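Local coordinates for protein ubiquitin conjugating enzyme (Plasmodium yoelii, PDB 2PWQ) that is a putative ubiquitin-conjugating (E2) enzyme, which probably carries ubiquitin as a thioester at its active site and passes it on to substrates, at residues K94-N99 with K159-W164; P136-P141 with M149-H154. All blocks are in the same frame, centred on the assembly; numbering follows the deposited sequence.

Contact 1: residues K94-N99 with K159-W164; sequences KIWHPN and KTASVW
Trp96, in the irregular loop that follows strand 88-91, comes closest to helix 154-168 at Ala161, with 4.8 Å between their CA atoms, and one residue earlier the CA atoms of Ile95 and Trp164 are 6.2 Å apart. Two indoles and a threonine methyl carry the contact. With CG of Trp96 anti to its backbone N (chi1 -168°), the indole is turned onto the helix, and Thr160 CG2 sits over the face of its five-membered ring, 3.2 Å from the centroid, in a close CH-pi contact. The six-membered part meets Trp164 edge-to-face, the planes at 55°: Trp96 CE3 lies over the Trp164 ring, 3.5 Å from its CH2. Lys94 CG and CD approach the Trp164 indole obliquely, CD 3.4 Å from Trp164 CZ3, while Lys94 NZ hydrogen-bonds to Ser102 O. Ala161 CB fits at the edge of the Trp96 ring. The backbones are joined through a water that accepts from Trp96 N and donates to Ala161 O. Around them, Phe157 of the same helix also meets the Trp96 ring, helix 144-152 adds Val146 and Met149, and Ile95, its side chain directed away from helix 154-168, packs on Leu133 of helix 122-134.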
loop_
_atom_site.group_PDB
_atom_site.type_symbol
_atom_site.label_atom_id
_atom_site.label_comp_id
_atom_site.label_asym_id
_atom_site.label_seq_id
_atom_site.Cartn_x
_atom_site.Cartn_y
_atom_site.Cartn_z
ATOM N N LYS A 94 -10.723 3.071 1.295
ATOM C CA LYS A 94 -11.372 2.811 0.031
ATOM C C LYS A 94 -10.794 3.755 -1.013
ATOM O O LYS A 94 -10.550 4.944 -0.729
ATOM C CB LYS A 94 -12.892 3.077 0.214
ATOM C CG LYS A 94 -13.703 2.518 -0.921
ATOM C CD LYS A 94 -15.045 3.157 -1.005
ATOM C CE LYS A 94 -16.099 2.235 -0.530
ATOM N NZ LYS A 94 -16.024 0.755 -0.840
ATOM N N ILE A 95 -10.629 3.250 -2.238
ATOM C CA ILE A 95 -9.851 3.918 -3.275
ATOM C C ILE A 95 -10.330 3.442 -4.663
ATOM O O ILE A 95 -10.687 2.257 -4.843
ATOM C CB ILE A 95 -8.278 3.728 -3.018
ATOM C CG1 ILE A 95 -7.404 4.451 -4.065
ATOM C CG2 ILE A 95 -7.886 2.219 -2.919
ATOM C CD1 ILE A 95 -5.864 4.356 -3.866
ATOM N N TRP A 96 -10.382 4.391 -5.611
ATOM C CA TRP A 96 -10.798 4.128 -6.987
ATOM C C TRP A 96 -9.531 4.095 -7.867
ATOM O O TRP A 96 -9.005 5.148 -8.189
ATOM C CB TRP A 96 -11.684 5.269 -7.478
ATOM C CG TRP A 96 -12.386 4.980 -8.741
ATOM C CD1 TRP A 96 -12.174 5.564 -9.946
ATOM C CD2 TRP A 96 -13.457 4.057 -8.915
ATOM N NE1 TRP A 96 -13.020 5.038 -10.881
ATOM C CE2 TRP A 96 -13.837 4.118 -10.273
ATOM C CE3 TRP A 96 -14.159 3.205 -8.038
ATOM C CZ2 TRP A 96 -14.888 3.344 -10.804
ATOM C CZ3 TRP A 96 -15.192 2.403 -8.564
ATOM C CH2 TRP A 96 -15.559 2.497 -9.940
ATOM N N HIS A 97 -9.105 2.907 -8.268
ATOM C CA HIS A 97 -7.834 2.666 -8.962
ATOM C C HIS A 97 -7.908 1.335 -9.708
ATOM O O HIS A 97 -8.381 0.340 -9.147
ATOM C CB HIS A 97 -6.691 2.576 -7.942
ATOM C CG HIS A 97 -5.316 2.685 -8.556
ATOM N ND1 HIS A 97 -4.652 1.615 -9.133
ATOM C CD2 HIS A 97 -4.474 3.737 -8.634
ATOM C CE1 HIS A 97 -3.482 2.023 -9.596
ATOM N NE2 HIS A 97 -3.344 3.308 -9.303
ATOM N N PRO A 98 -7.461 1.288 -10.999
ATOM C CA PRO A 98 -7.619 0.043 -11.765
ATOM C C PRO A 98 -6.891 -1.145 -11.162
ATOM O O PRO A 98 -7.241 -2.300 -11.425
ATOM C CB PRO A 98 -7.039 0.395 -13.150
ATOM C CG PRO A 98 -6.193 1.628 -12.906
ATOM C CD PRO A 98 -6.904 2.368 -11.824
ATOM N N ASN A 99 -5.846 -0.872 -10.380
ATOM C CA ASN A 99 -5.076 -1.949 -9.795
ATOM C C ASN A 99 -5.411 -2.345 -8.358
ATOM O O ASN A 99 -4.638 -3.093 -7.721
ATOM C CB ASN A 99 -3.588 -1.619 -9.932
ATOM C CG ASN A 99 -3.175 -1.475 -11.377
ATOM O OD1 ASN A 99 -3.373 -2.394 -12.177
ATOM N ND2 ASN A 99 -2.632 -0.330 -11.724
ATOM N N LYS A 159 -11.858 12.042 -12.340
ATOM C CA LYS A 159 -12.861 12.695 -11.487
ATOM C C LYS A 159 -13.418 11.778 -10.415
ATOM O O LYS A 159 -13.582 12.213 -9.280
ATOM C CB LYS A 159 -13.989 13.330 -12.308
ATOM C CG LYS A 159 -13.616 14.714 -12.808
ATOM C CD LYS A 159 -13.577 15.681 -11.658
ATOM C CE LYS A 159 -13.311 17.065 -12.155
ATOM N NZ LYS A 159 -13.333 18.024 -11.022
ATOM N N THR A 160 -13.690 10.523 -10.760
ATOM C CA THR A 160 -14.196 9.554 -9.781
ATOM C C THR A 160 -13.134 9.278 -8.678
ATOM O O THR A 160 -13.418 9.327 -7.472
ATOM C CB THR A 160 -14.597 8.257 -10.491
ATOM O OG1 THR A 160 -15.646 8.544 -11.417
ATOM C CG2 THR A 160 -15.098 7.205 -9.510
ATOM N N ALA A 161 -11.906 9.027 -9.109
ATOM C CA ALA A 161 -10.780 8.809 -8.204
ATOM C C ALA A 161 -10.503 10.017 -7.327
ATOM O O ALA A 161 -10.211 9.879 -6.155
ATOM C CB ALA A 161 -9.537 8.389 -8.999
ATOM N N SER A 162 -10.606 11.206 -7.871
ATOM C CA SER A 162 -10.583 12.382 -7.035
ATOM C C SER A 162 -11.743 12.545 -5.977
ATOM O O SER A 162 -11.478 12.904 -4.822
ATOM C CB SER A 162 -10.506 13.593 -7.953
ATOM O OG SER A 162 -10.399 14.797 -7.176
ATOM N N VAL A 163 -13.007 12.294 -6.368
ATOM C CA VAL A 163 -14.129 12.309 -5.426
ATOM C C VAL A 163 -13.810 11.349 -4.281
ATOM O O VAL A 163 -13.835 11.740 -3.127
ATOM C CB VAL A 163 -15.525 11.939 -6.122
ATOM C CG1 VAL A 163 -16.669 11.703 -5.079
ATOM C CG2 VAL A 163 -15.965 13.023 -7.091
ATOM N N TRP A 164 -13.523 10.098 -4.612
ATOM C CA TRP A 164 -13.226 9.086 -3.622
ATOM C C TRP A 164 -12.064 9.410 -2.683
ATOM O O TRP A 164 -12.143 9.093 -1.479
ATOM C CB TRP A 164 -13.041 7.730 -4.285
ATOM C CG TRP A 164 -14.323 7.105 -4.778
ATOM C CD1 TRP A 164 -15.359 7.734 -5.412
ATOM C CD2 TRP A 164 -14.676 5.709 -4.737
ATOM N NE1 TRP A 164 -16.346 6.830 -5.719
ATOM C CE2 TRP A 164 -15.937 5.579 -5.337
ATOM C CE3 TRP A 164 -14.057 4.568 -4.225
ATOM C CZ2 TRP A 164 -16.555 4.357 -5.477
ATOM C CZ3 TRP A 164 -14.659 3.361 -4.381
ATOM C CH2 TRP A 164 -15.903 3.255 -4.983
HETATM O O HOH W 1 -9.579 7.031 -4.889
#

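Contact 2: residues P136-P141 with M149-H154; sequences PQPDDP and MYKENH
Tyr150, on the last turn of helix 144-152, packs against two prolines of the loop that leads into that helix. A chi1 of -176° swings the Tyr150 ring away from its own backbone N and out to the loop, and brings different parts of it to each proline. Pro138 comes in obliquely on the CD2-CE2 side: its CB lies 3.5 Å from Tyr150 CD2, and its CG is 3.6 Å from Tyr150 CE2. Pro136 meets the phenol end, CG being 3.8 Å from Tyr150 OH, and runs at about a right angle to the tyrosine side chain. These van der Waals contacts form the close-packed part. Phe157 of the following helix meets the Tyr150 ring edge-to-face, and Pro136 also rests on His97, so this side is tied to the body of the domain.

Toward solvent the contact is looser and rests on charge. Lys151, extended beyond CG, reaches past Pro138, its CE 3.8 Å from Pro138 CB, to place NZ 3.6 Å from Asp139 OD1. This is a long salt bridge between two exposed residues, and so probably a weak one. The Pro138 carbonyl oxygen, likewise 3.6 Å from Lys151 NZ, may add some electrostatic attraction. Asp139 directs its CB away from the helix, and the carboxylate returns toward the lysine.

Pro138 and Asp139 are the central residues of a type I beta turn from Gln137 to Asp140, closed by a hydrogen bond from Asp140 N to Gln137 O. The proline-rich loop 136-141, folded back on the helix it precedes, belongs to the C-terminal helical part of the ubiquitin-conjugating fold. Asp139 comes within about 12 Å, side chain to side chain, of Cys108, the predicted thioester cysteine.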
loop_
_atom_site.group_PDB
_atom_site.type_symbol
_atom_site.label_atom_id
_atom_site.label_comp_id
_atom_site.label_asym_id
_atom_site.label_seq_id
_atom_site.Cartn_x
_atom_site.Cartn_y
_atom_site.Cartn_z
ATOM N N PRO A 136 -0.877 4.168 -12.813
ATOM C CA PRO A 136 -1.731 2.978 -12.846
ATOM C C PRO A 136 -1.430 2.079 -14.055
ATOM O O PRO A 136 -1.086 2.580 -15.119
ATOM C CB PRO A 136 -3.182 3.551 -12.900
ATOM C CG PRO A 136 -3.076 5.008 -12.547
ATOM C CD PRO A 136 -1.643 5.405 -12.996
ATOM N N GLN A 137 -1.602 0.776 -13.890
ATOM C CA GLN A 137 -1.268 -0.238 -14.909
ATOM C C GLN A 137 -2.504 -0.989 -15.442
ATOM O O GLN A 137 -2.758 -2.154 -15.056
ATOM C CB GLN A 137 -0.285 -1.237 -14.295
ATOM C CG GLN A 137 1.000 -0.572 -13.851
ATOM C CD GLN A 137 1.664 0.124 -15.014
ATOM O OE1 GLN A 137 1.887 1.365 -15.008
ATOM N NE2 GLN A 137 1.916 -0.660 -16.069
ATOM N N PRO A 138 -3.260 -0.342 -16.361
ATOM C CA PRO A 138 -4.610 -0.793 -16.755
ATOM C C PRO A 138 -4.731 -2.171 -17.405
ATOM O O PRO A 138 -5.825 -2.740 -17.389
ATOM C CB PRO A 138 -5.084 0.301 -17.720
ATOM C CG PRO A 138 -3.831 0.914 -18.242
ATOM C CD PRO A 138 -2.879 0.892 -17.075
ATOM N N ASP A 139 -3.638 -2.692 -17.958
ATOM C CA ASP A 139 -3.622 -4.004 -18.643
ATOM C C ASP A 139 -3.541 -5.213 -17.718
ATOM O O ASP A 139 -3.747 -6.352 -18.160
ATOM C CB ASP A 139 -2.430 -4.079 -19.603
ATOM C CG ASP A 139 -2.680 -3.364 -20.915
ATOM O OD1 ASP A 139 -3.307 -2.272 -20.916
ATOM O OD2 ASP A 139 -2.224 -3.903 -21.952
ATOM N N ASP A 140 -3.202 -4.952 -16.450
ATOM C CA ASP A 140 -3.061 -5.978 -15.404
ATOM C C ASP A 140 -4.074 -5.697 -14.287
ATOM O O ASP A 140 -3.694 -5.504 -13.123
ATOM C CB ASP A 140 -1.622 -5.977 -14.866
ATOM C CG ASP A 140 -0.568 -6.066 -15.990
ATOM O OD1 ASP A 140 -0.827 -6.780 -17.002
ATOM O OD2 ASP A 140 0.511 -5.427 -15.859
ATOM N N PRO A 141 -5.376 -5.709 -14.630
ATOM C CA PRO A 141 -6.345 -4.970 -13.825
ATOM C C PRO A 141 -6.812 -5.760 -12.606
ATOM O O PRO A 141 -6.787 -6.997 -12.613
ATOM C CB PRO A 141 -7.503 -4.726 -14.804
ATOM C CG PRO A 141 -7.198 -5.580 -16.057
ATOM C CD PRO A 141 -6.037 -6.456 -15.718
ATOM N N MET A 149 -13.434 1.942 -16.929
ATOM C CA MET A 149 -13.590 3.379 -16.909
ATOM C C MET A 149 -12.276 4.073 -17.241
ATOM O O MET A 149 -12.254 5.106 -17.903
ATOM C CB MET A 149 -14.082 3.835 -15.536
ATOM C CG MET A 149 -14.346 5.336 -15.479
ATOM S SD MET A 149 -14.747 6.009 -13.856
ATOM C CE MET A 149 -16.469 5.505 -13.617
ATOM N N TYR A 150 -11.183 3.509 -16.748
ATOM C CA TYR A 150 -9.868 4.113 -16.900
ATOM C C TYR A 150 -9.533 4.182 -18.407
ATOM O O TYR A 150 -9.115 5.227 -18.921
ATOM C CB TYR A 150 -8.839 3.309 -16.091
ATOM C CG TYR A 150 -7.470 3.905 -16.111
ATOM C CD1 TYR A 150 -7.173 5.024 -15.338
ATOM C CD2 TYR A 150 -6.471 3.373 -16.934
ATOM C CE1 TYR A 150 -5.926 5.588 -15.367
ATOM C CE2 TYR A 150 -5.207 3.939 -16.983
ATOM C CZ TYR A 150 -4.939 5.043 -16.201
ATOM O OH TYR A 150 -3.698 5.624 -16.225
ATOM N N LYS A 151 -9.783 3.071 -19.094
ATOM C CA LYS A 151 -9.617 2.966 -20.538
ATOM C C LYS A 151 -10.723 3.693 -21.353
ATOM O O LYS A 151 -10.419 4.558 -22.173
ATOM C CB LYS A 151 -9.480 1.490 -20.935
ATOM C CG LYS A 151 -8.190 0.837 -20.486
ATOM C CD LYS A 151 -8.231 -0.664 -20.744
ATOM C CE LYS A 151 -6.827 -1.268 -20.758
ATOM N NZ LYS A 151 -6.839 -2.768 -20.841
ATOM N N GLU A 152 -11.998 3.374 -21.108
ATOM C CA GLU A 152 -13.125 3.956 -21.899
ATOM C C GLU A 152 -13.431 5.448 -21.720
ATOM O O GLU A 152 -13.838 6.103 -22.677
ATOM C CB GLU A 152 -14.403 3.122 -21.781
ATOM C CG GLU A 152 -14.644 2.174 -22.956
ATOM C CD GLU A 152 -14.258 0.718 -22.674
ATOM O OE1 GLU A 152 -15.188 -0.118 -22.548
ATOM O OE2 GLU A 152 -13.038 0.407 -22.585
ATOM N N ASN A 153 -13.255 5.976 -20.509
ATOM C CA ASN A 153 -13.561 7.381 -20.207
ATOM C C ASN A 153 -12.644 7.762 -19.082
ATOM O O ASN A 153 -12.988 7.644 -17.903
ATOM C CB ASN A 153 -15.034 7.601 -19.782
ATOM C CG ASN A 153 -15.415 9.102 -19.652
ATOM O OD1 ASN A 153 -14.561 9.990 -19.627
ATOM N ND2 ASN A 153 -16.715 9.370 -19.563
ATOM N N HIS A 154 -11.461 8.200 -19.466
ATOM C CA HIS A 154 -10.388 8.410 -18.539
ATOM C C HIS A 154 -10.593 9.709 -17.795
ATOM O O HIS A 154 -10.264 9.790 -16.615
ATOM C CB HIS A 154 -9.038 8.415 -19.260
ATOM C CG HIS A 154 -7.887 8.736 -18.362
ATOM N ND1 HIS A 154 -7.442 10.030 -18.155
ATOM C CD2 HIS A 154 -7.108 7.938 -17.591
ATOM C CE1 HIS A 154 -6.432 10.014 -17.299
ATOM N NE2 HIS A 154 -6.222 8.761 -16.925
#

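From the N terminus the chain passes through helix 23-37 and the antiparallel sheet before reaching 94-99, where contact 1 opens. It then runs through helices 110-115 and 122-134 to the loop 136-141. Contact 2 closes a short loop there by bringing 149-154 back on this turn, and helix 154-168 follows directly to complete contact 1 at 159-164. The small closure therefore falls wholly within the large one, and the two do not cross. Their centres lie 12 Å apart, and they touch where Pro98 packs on Pro136. Together they join the loop after the sheet, the turn after helix 122-134 and the last two modelled helices.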